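Local atomic coordinates of 14-3-3 protein (Cryptosporidium parvum, PDB entry 3EFZ), a protein that belongs to the 14-3-3 family and probably binds phosphoserine-containing partner proteins in cell regulation. Residues B[130-135]-B[139-144]. Sequence-based numbering, arbitrary orientation. Where two conformers were deposited one is given.
Sequences DNLLMY and GARAFC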
loop_
_atom_site.group_PDB
_atom_site.type_symbol
_atom_site.label_atom_id
_atom_site.label_comp_id
_atom_site.label_asym_id
_atom_site.label_seq_id
_atom_site.Cartn_x
_atom_site.Cartn_y
_atom_site.Cartn_z
ATOM N N ASP B 130 -23.153 1.915 0.741
ATOM C CA ASP B 130 -24.041 0.948 0.081
ATOM C C ASP B 130 -24.162 -0.375 0.843
ATOM O O ASP B 130 -25.107 -1.134 0.627
ATOM C CB ASP B 130 -23.583 0.672 -1.361
ATOM C CG ASP B 130 -23.788 1.864 -2.288
ATOM O OD1 ASP B 130 -24.707 2.677 -2.048
ATOM O OD2 ASP B 130 -23.026 1.983 -3.274
ATOM N N ASN B 131 -23.206 -0.644 1.731
ATOM C CA ASN B 131 -23.119 -1.920 2.445
ATOM C C ASN B 131 -23.202 -1.825 3.961
ATOM O O ASN B 131 -23.219 -2.854 4.654
ATOM C CB ASN B 131 -21.820 -2.640 2.062
ATOM C CG ASN B 131 -21.832 -3.133 0.629
ATOM O OD1 ASN B 131 -22.414 -4.181 0.338
ATOM N ND2 ASN B 131 -21.185 -2.390 -0.276
ATOM N N LEU B 132 -23.251 -0.603 4.471
ATOM C CA LEU B 132 -23.272 -0.355 5.900
ATOM C C LEU B 132 -24.290 -1.235 6.629
ATOM O O LEU B 132 -23.974 -1.870 7.636
ATOM C CB LEU B 132 -23.553 1.130 6.173
ATOM C CG LEU B 132 -23.325 1.584 7.609
ATOM C CD1 LEU B 132 -21.881 1.303 7.971
ATOM C CD2 LEU B 132 -23.662 3.064 7.756
ATOM N N LEU B 133 -25.502 -1.288 6.095
ATOM C CA LEU B 133 -26.605 -1.992 6.753
ATOM C C LEU B 133 -26.441 -3.515 6.782
ATOM O O LEU B 133 -27.039 -4.196 7.615
ATOM C CB LEU B 133 -27.938 -1.591 6.111
ATOM C CG LEU B 133 -28.782 -0.507 6.792
ATOM C CD1 LEU B 133 -27.960 0.596 7.442
ATOM C CD2 LEU B 133 -29.843 0.059 5.848
ATOM N N MET B 134 -25.626 -4.039 5.878
ATOM C CA MET B 134 -25.375 -5.478 5.801
ATOM C C MET B 134 -24.378 -5.932 6.879
ATOM O O MET B 134 -24.050 -7.111 6.963
ATOM C CB MET B 134 -24.916 -5.879 4.393
ATOM N N TYR B 135 -23.902 -4.987 7.692
ATOM C CA TYR B 135 -23.196 -5.307 8.929
ATOM C C TYR B 135 -24.192 -5.257 10.091
ATOM O O TYR B 135 -24.565 -4.178 10.529
ATOM C CB TYR B 135 -22.070 -4.303 9.190
ATOM C CG TYR B 135 -20.964 -4.339 8.168
ATOM C CD1 TYR B 135 -20.931 -3.425 7.103
ATOM C CD2 TYR B 135 -19.943 -5.271 8.268
ATOM C CE1 TYR B 135 -19.910 -3.459 6.156
ATOM C CE2 TYR B 135 -18.912 -5.316 7.333
ATOM C CZ TYR B 135 -18.898 -4.403 6.288
ATOM O OH TYR B 135 -17.884 -4.452 5.370
ATOM N N GLY B 139 -20.568 -2.940 16.484
ATOM C CA GLY B 139 -19.148 -2.610 16.421
ATOM C C GLY B 139 -18.642 -2.390 15.005
ATOM O O GLY B 139 -17.930 -1.429 14.758
ATOM N N ALA B 140 -19.011 -3.277 14.079
ATOM C CA ALA B 140 -18.604 -3.167 12.667
ATOM C C ALA B 140 -19.138 -1.928 11.948
ATOM O O ALA B 140 -18.470 -1.385 11.055
ATOM C CB ALA B 140 -18.993 -4.423 11.901
ATOM N N ARG B 141 -20.355 -1.505 12.300
ATOM C CA ARG B 141 -20.935 -0.283 11.723
ATOM C C ARG B 141 -20.181 0.936 12.201
ATOM O O ARG B 141 -19.894 1.825 11.416
ATOM C CB ARG B 141 -22.422 -0.149 12.053
ATOM C CG ARG B 141 -23.300 -1.057 11.242
ATOM C CD ARG B 141 -24.770 -0.741 11.501
ATOM N NE ARG B 141 -25.655 -1.730 10.911
ATOM C CZ ARG B 141 -26.986 -1.660 10.920
ATOM N NH1 ARG B 141 -27.612 -0.612 11.478
ATOM N NH2 ARG B 141 -27.685 -2.629 10.361
ATOM N N ALA B 142 -19.864 0.979 13.494
ATOM C CA ALA B 142 -19.074 2.073 14.053
ATOM C C ALA B 142 -17.684 2.084 13.406
ATOM O O ALA B 142 -17.161 3.141 13.088
ATOM C CB ALA B 142 -18.984 1.955 15.592
ATOM N N PHE B 143 -17.118 0.897 13.194
ATOM C CA PHE B 143 -15.835 0.757 12.526
ATOM C C PHE B 143 -15.818 1.452 11.150
ATOM O O PHE B 143 -14.899 2.206 10.849
ATOM C CB PHE B 143 -15.453 -0.728 12.413
ATOM C CG PHE B 143 -14.162 -0.975 11.666
ATOM C CD1 PHE B 143 -12.977 -1.184 12.355
ATOM C CD2 PHE B 143 -14.133 -0.990 10.272
ATOM C CE1 PHE B 143 -11.768 -1.427 11.663
ATOM C CE2 PHE B 143 -12.935 -1.222 9.583
ATOM C CZ PHE B 143 -11.758 -1.439 10.283
ATOM N N CYS B 144 -16.821 1.169 10.314
ATOM C CA CYS B 144 -16.949 1.792 8.993
ATOM C C CYS B 144 -17.134 3.325 9.030
ATOM O O CYS B 144 -16.614 4.043 8.173
ATOM C CB CYS B 144 -18.107 1.157 8.227
ATOM S SG CYS B 144 -17.917 -0.595 7.905
#
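Arg-141 reaches from the first turn of helix 138-158 back to the turn that follows helix 100-131, where its guanidinium meets the carbonyls of Leu-133 and Tyr-135. CB leaves its own helix with CG anti to the carbonyl carbon, and from CG to NE the chain runs extended alongside the turn. CG is nearest Tyr-135 O (3.4 Å) and also touches Tyr-135 CB (4.0 Å), with Leu-132 CD1 more loosely beside it. CD then passes Tyr-135 O, and NE donates to that same oxygen at 2.7 Å, almost head-on to the carbonyl (C=O...NE angle 166°), the oxygen lying 18° out of the guanidinium plane. At the tip, NH2 makes a weak, bent bond to Leu-133 O (3.2 Å, 133° at the hydrogen), while Leu-133 CD1 sits over one face of the group, offset toward its rim. Deeper in, Cys-144 SG lies over a face of the Tyr-135 ring, 4.3 Å from the ring centroid, a sulfur-aromatic contact. Cys-144 CB packs on Leu-132 CD1 at 3.8 Å, and Ala-140 CB meets Tyr-135 CD2 at the same distance. The phenol OH is hydrogen-bonded to Leu-52 O, tying the turn to helix 32-54. Two chemistries thus join helices 100-131 and 138-158: an apolar side with one cysteine sulfur over the buried tyrosine ring, and an arginine bonded to main-chain oxygens, without an acidic side chain of either segment.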